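Local coordinates for flagellin hook IN motif family (Aeromonas hydrophila subsp. hydrophila, PDB 6XI1), which probably forms part of the extended, calcium-dependent stalk of an RTX adhesin, built of tandem beta-sandwich repeats that carry its adhesive end toward a target, at residues 131-136 and 220-225; 154-159 and 190-195. One frame throughout, in Å; residues are numbered along the deposited sequence.

Contact 1 (131-136 and 220-225); sequences AVITGS and DGTTHT. With CA (calcium ion), chain Q.
At one of the calcium-binding ends of a beta-sandwich repeat, the Asx turn of 220-222 meets Ala131, close to strand 132-142. The backbone N of Ala131 donates to Thr222 OG1 at 2.9 Å, with an angle of 149° at the hydrogen. Thr222 holds its hydroxyl anti to its own carbonyl carbon (chi1 -53°), which turns OG1 to Ala131 and leaves CG2 3.4 Å from Ala131 O. The same hydroxyl donates a hydrogen bond to Asp220 OD1, 2.6 Å from Thr222 OG1, on the syn side and 15° out of the carboxylate plane. OD1 also accepts the backbone N of Thr222, closing the Asx turn, and these two bonds, with the calcium on OD2, hold the carboxylate in its rotation. Asp220 OD2 binds the calcium ion at 2.4 Å, in a site completed by Asn128, Asp129, Asp160, Asp162 and Glu166. The threonine thus acts as a second-shell residue that positions a calcium ligand and ties it to Ala131. Farther along, the side chains of Ile133 and His224 run antiparallel alongside each other. Ile133 CD1 reaches back to 3.8 Å from Thr222 O, while the imidazole is anchored by His224 NE2 bonding to Asp137. Ile133 CG2 lies over one face of that ring, 4.0 Å from its centroid and displaced from its middle.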
loop_
_atom_site.group_PDB
_atom_site.type_symbol
_atom_site.label_atom_id
_atom_site.label_comp_id
_atom_site.label_asym_id
_atom_site.label_seq_id
_atom_site.Cartn_x
_atom_site.Cartn_y
_atom_site.Cartn_z
ATOM N N ALA A 131 -24.031 19.686 -29.445
ATOM C CA ALA A 131 -22.749 19.104 -29.903
ATOM C C ALA A 131 -22.794 17.569 -29.726
ATOM O O ALA A 131 -23.497 17.056 -28.814
ATOM C CB ALA A 131 -21.600 19.728 -29.160
ATOM N N VAL A 132 -22.064 16.865 -30.572
ATOM C CA VAL A 132 -21.859 15.398 -30.491
ATOM C C VAL A 132 -20.409 15.175 -30.041
ATOM O O VAL A 132 -19.470 15.524 -30.806
ATOM C CB VAL A 132 -22.170 14.678 -31.813
ATOM C CG1 VAL A 132 -21.862 13.184 -31.721
ATOM C CG2 VAL A 132 -23.634 14.906 -32.188
ATOM N N ILE A 133 -20.254 14.687 -28.819
ATOM C CA ILE A 133 -18.920 14.502 -28.173
ATOM C C ILE A 133 -18.607 13.005 -28.074
ATOM O O ILE A 133 -19.427 12.244 -27.531
ATOM C CB ILE A 133 -18.838 15.186 -26.802
ATOM C CG1 ILE A 133 -19.173 16.675 -26.908
ATOM C CG2 ILE A 133 -17.446 14.971 -26.215
ATOM C CD1 ILE A 133 -19.435 17.385 -25.580
ATOM N N THR A 134 -17.468 12.605 -28.608
ATOM C CA THR A 134 -17.045 11.200 -28.679
ATOM C C THR A 134 -15.565 11.134 -28.268
ATOM O O THR A 134 -14.928 12.205 -28.042
ATOM C CB THR A 134 -17.283 10.631 -30.093
ATOM O OG1 THR A 134 -16.453 11.382 -30.954
ATOM C CG2 THR A 134 -18.697 10.753 -30.612
ATOM N N GLY A 135 -15.013 9.935 -28.239
ATOM C CA GLY A 135 -13.568 9.737 -28.045
ATOM C C GLY A 135 -13.329 9.172 -26.665
ATOM O O GLY A 135 -14.258 8.576 -26.096
ATOM N N SER A 136 -12.133 9.394 -26.138
ATOM C CA SER A 136 -11.652 8.812 -24.870
ATOM C C SER A 136 -12.279 9.534 -23.691
ATOM O O SER A 136 -11.934 10.712 -23.474
ATOM C CB SER A 136 -10.163 8.818 -24.795
ATOM O OG SER A 136 -9.780 8.234 -23.565
ATOM N N ASP A 220 -21.359 25.545 -27.081
ATOM C CA ASP A 220 -22.816 25.797 -26.891
ATOM C C ASP A 220 -23.281 25.288 -25.508
ATOM O O ASP A 220 -24.498 25.367 -25.248
ATOM C CB ASP A 220 -23.659 25.224 -28.032
ATOM C CG ASP A 220 -23.819 23.716 -28.018
ATOM O OD1 ASP A 220 -23.273 23.059 -27.104
ATOM O OD2 ASP A 220 -24.490 23.223 -28.903
ATOM N N GLY A 221 -22.386 24.732 -24.685
ATOM C CA GLY A 221 -22.720 24.292 -23.307
ATOM C C GLY A 221 -23.118 22.824 -23.247
ATOM O O GLY A 221 -23.468 22.349 -22.147
ATOM N N THR A 222 -23.065 22.092 -24.362
ATOM C CA THR A 222 -23.242 20.626 -24.374
ATOM C C THR A 222 -22.149 19.976 -23.513
ATOM O O THR A 222 -20.953 20.312 -23.683
ATOM C CB THR A 222 -23.183 20.023 -25.780
ATOM O OG1 THR A 222 -24.103 20.676 -26.669
ATOM C CG2 THR A 222 -23.487 18.547 -25.749
ATOM N N THR A 223 -22.530 19.069 -22.614
ATOM C CA THR A 223 -21.591 18.501 -21.629
ATOM C C THR A 223 -21.246 17.062 -21.960
ATOM O O THR A 223 -22.009 16.369 -22.610
ATOM C CB THR A 223 -22.069 18.669 -20.180
ATOM O OG1 THR A 223 -23.280 17.932 -20.039
ATOM C CG2 THR A 223 -22.262 20.105 -19.759
ATOM N N HIS A 224 -20.041 16.655 -21.558
ATOM C CA HIS A 224 -19.603 15.237 -21.526
ATOM C C HIS A 224 -18.784 14.988 -20.249
ATOM O O HIS A 224 -18.119 15.911 -19.764
ATOM C CB HIS A 224 -18.813 14.904 -22.772
ATOM C CG HIS A 224 -18.732 13.466 -23.121
ATOM N ND1 HIS A 224 -19.770 12.797 -23.725
ATOM C CD2 HIS A 224 -17.754 12.563 -22.965
ATOM C CE1 HIS A 224 -19.424 11.547 -23.947
ATOM N NE2 HIS A 224 -18.200 11.373 -23.478
ATOM N N THR A 225 -18.792 13.763 -19.782
ATOM C CA THR A 225 -18.086 13.357 -18.550
ATOM C C THR A 225 -16.871 12.482 -18.888
ATOM O O THR A 225 -16.951 11.563 -19.765
ATOM C CB THR A 225 -19.076 12.710 -17.576
ATOM O OG1 THR A 225 -20.037 13.713 -17.226
ATOM C CG2 THR A 225 -18.398 12.229 -16.316
HETATM CA CA CA Q . -24.729 23.731 -31.218
#

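Contact 2 (154-159 and 190-195); sequences GTLSVT and GAWTYN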
loop_
_atom_site.group_PDB
_atom_site.type_symbol
_atom_site.label_atom_id
_atom_site.label_comp_id
_atom_site.label_asym_id
_atom_site.label_seq_id
_atom_site.Cartn_x
_atom_site.Cartn_y
_atom_site.Cartn_z
ATOM N N GLY A 154 -6.054 11.834 -22.599
ATOM C CA GLY A 154 -6.940 11.308 -23.653
ATOM C C GLY A 154 -7.439 12.455 -24.495
ATOM O O GLY A 154 -7.170 13.618 -24.151
ATOM N N THR A 155 -8.155 12.131 -25.563
ATOM C CA THR A 155 -8.656 13.100 -26.546
ATOM C C THR A 155 -10.143 12.824 -26.760
ATOM O O THR A 155 -10.497 11.692 -27.138
ATOM C CB THR A 155 -7.838 13.089 -27.839
ATOM O OG1 THR A 155 -6.480 13.361 -27.473
ATOM C CG2 THR A 155 -8.275 14.148 -28.832
ATOM N N LEU A 156 -10.947 13.845 -26.514
ATOM C CA LEU A 156 -12.352 13.921 -26.948
ATOM C C LEU A 156 -12.396 14.642 -28.291
ATOM O O LEU A 156 -11.502 15.445 -28.599
ATOM C CB LEU A 156 -13.185 14.675 -25.936
ATOM C CG LEU A 156 -13.359 13.944 -24.601
ATOM C CD1 LEU A 156 -14.107 14.846 -23.635
ATOM C CD2 LEU A 156 -14.156 12.665 -24.807
ATOM N N SER A 157 -13.421 14.386 -29.051
ATOM C CA SER A 157 -13.621 15.160 -30.290
ATOM C C SER A 157 -15.085 15.576 -30.287
ATOM O O SER A 157 -15.928 14.951 -29.591
ATOM C CB SER A 157 -13.206 14.391 -31.523
ATOM O OG SER A 157 -14.065 13.293 -31.664
ATOM N N VAL A 158 -15.347 16.675 -30.948
ATOM C CA VAL A 158 -16.702 17.281 -30.939
ATOM C C VAL A 158 -17.043 17.696 -32.372
ATOM O O VAL A 158 -16.202 18.326 -33.010
ATOM C CB VAL A 158 -16.757 18.439 -29.942
ATOM C CG1 VAL A 158 -15.638 19.458 -30.139
ATOM C CG2 VAL A 158 -18.118 19.069 -29.950
ATOM N N THR A 159 -18.275 17.406 -32.766
ATOM C CA THR A 159 -18.948 17.971 -33.947
ATOM C C THR A 159 -20.133 18.778 -33.449
ATOM O O THR A 159 -20.737 18.397 -32.455
ATOM C CB THR A 159 -19.312 16.843 -34.925
ATOM O OG1 THR A 159 -20.303 15.969 -34.390
ATOM C CG2 THR A 159 -18.101 16.018 -35.301
ATOM N N GLY A 190 -9.824 19.357 -27.548
ATOM C CA GLY A 190 -10.357 18.166 -26.874
ATOM C C GLY A 190 -9.313 17.328 -26.139
ATOM O O GLY A 190 -9.655 16.244 -25.662
ATOM N N ALA A 191 -8.045 17.741 -26.105
ATOM C CA ALA A 191 -6.978 17.041 -25.404
ATOM C C ALA A 191 -7.135 17.296 -23.906
ATOM O O ALA A 191 -7.038 18.467 -23.516
ATOM C CB ALA A 191 -5.646 17.518 -25.873
ATOM N N TRP A 192 -7.432 16.259 -23.133
ATOM C CA TRP A 192 -7.558 16.411 -21.666
ATOM C C TRP A 192 -6.371 15.787 -20.954
ATOM O O TRP A 192 -5.763 14.787 -21.434
ATOM C CB TRP A 192 -8.911 15.898 -21.163
ATOM C CG TRP A 192 -9.233 14.468 -21.457
ATOM C CD1 TRP A 192 -10.058 14.045 -22.447
ATOM C CD2 TRP A 192 -8.892 13.299 -20.696
ATOM N NE1 TRP A 192 -10.188 12.691 -22.396
ATOM C CE2 TRP A 192 -9.455 12.199 -21.366
ATOM C CE3 TRP A 192 -8.062 13.054 -19.591
ATOM C CZ2 TRP A 192 -9.279 10.882 -20.924
ATOM C CZ3 TRP A 192 -7.905 11.762 -19.138
ATOM C CH2 TRP A 192 -8.504 10.684 -19.806
ATOM N N THR A 193 -6.117 16.296 -19.749
ATOM C CA THR A 193 -5.068 15.809 -18.864
ATOM C C THR A 193 -5.666 15.766 -17.457
ATOM O O THR A 193 -6.138 16.820 -17.023
ATOM C CB THR A 193 -3.854 16.745 -18.896
ATOM O OG1 THR A 193 -3.362 16.817 -20.219
ATOM C CG2 THR A 193 -2.730 16.257 -18.015
ATOM N N TYR A 194 -5.637 14.609 -16.834
ATOM C CA TYR A 194 -5.969 14.411 -15.391
ATOM C C TYR A 194 -4.665 14.296 -14.632
ATOM O O TYR A 194 -3.751 13.540 -15.023
ATOM C CB TYR A 194 -6.785 13.131 -15.210
ATOM C CG TYR A 194 -7.013 12.735 -13.766
ATOM C CD1 TYR A 194 -8.087 13.234 -13.035
ATOM C CD2 TYR A 194 -6.151 11.849 -13.150
ATOM C CE1 TYR A 194 -8.236 12.905 -11.690
ATOM C CE2 TYR A 194 -6.290 11.538 -11.808
ATOM C CZ TYR A 194 -7.383 11.999 -11.101
ATOM O OH TYR A 194 -7.538 11.583 -9.783
ATOM N N ASN A 195 -4.609 14.964 -13.459
ATOM C CA ASN A 195 -3.430 14.922 -12.591
ATOM C C ASN A 195 -3.966 14.755 -11.168
ATOM O O ASN A 195 -4.980 15.434 -10.787
ATOM C CB ASN A 195 -2.561 16.185 -12.644
ATOM C CG ASN A 195 -1.971 16.455 -14.010
ATOM O OD1 ASN A 195 -1.168 15.667 -14.477
ATOM N ND2 ASN A 195 -2.422 17.518 -14.664
#
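One face of the Trp192 indole lies against the backbone of Gly154, where two antiparallel strands of the beta-sandwich pair. Gly154 N sits over the centre of the ring system, 3.5 Å above its plane, and Gly154 CA makes a CH-pi contact 3.9 Å from the centroid of the five-membered ring. At the edge, near the ring plane, Leu156 CG approaches Trp192 CD1 at 3.9 Å, and Tyr194 N also lies in the plane. The indole folds back over the partner strand because CG stands between the backbone N and the carbonyl carbon (chi1 58°). Having no side chain, Gly154 lets the ring settle directly on the main chain. Trp192 NE1 donates to Ser136 O on strand 132-142, which holds the pyrrole side of this buried ring, while Val226 and Ile228 of strand 223-231 also pack against it. Beneath the indole, Gly154 and Trp192 form a hydrogen-bonded pair: Trp192 N donates to Gly154 O at 2.8 Å, and Gly154 N returns a longer bond to Trp192 O. Next comes the non-hydrogen-bonded pair of Thr155 and Ala191, then Gly190, with phi 105° and a backbone so close to Leu156 O that no side chain would fit. Gly190 O takes the N-H of Leu156 at 2.9 Å, and Gly190 CA points a C-H at Leu156 O, 3.4 Å away.

Overall arrangement
Both contacts belong to the same repeat, their centres about 10 Å apart, and contact 2 is nested within the chain loop that contact 1 closes. Strands 132-142 and 149-159, neighbours in one sheet, join them through bonds such as Val132 N to Thr159 O and Thr134 O to Ser157 N. Contact 1 lies at the surface and brings the first and last strands together mainly through side chains, at a calcium site. Contact 2 is partly buried and relies on antiparallel main-chain bonding, with an aromatic ring laid over it. Leu156 CD2 packs against the carbonyl oxygens of Thr134 and Ser136, linking the two regions.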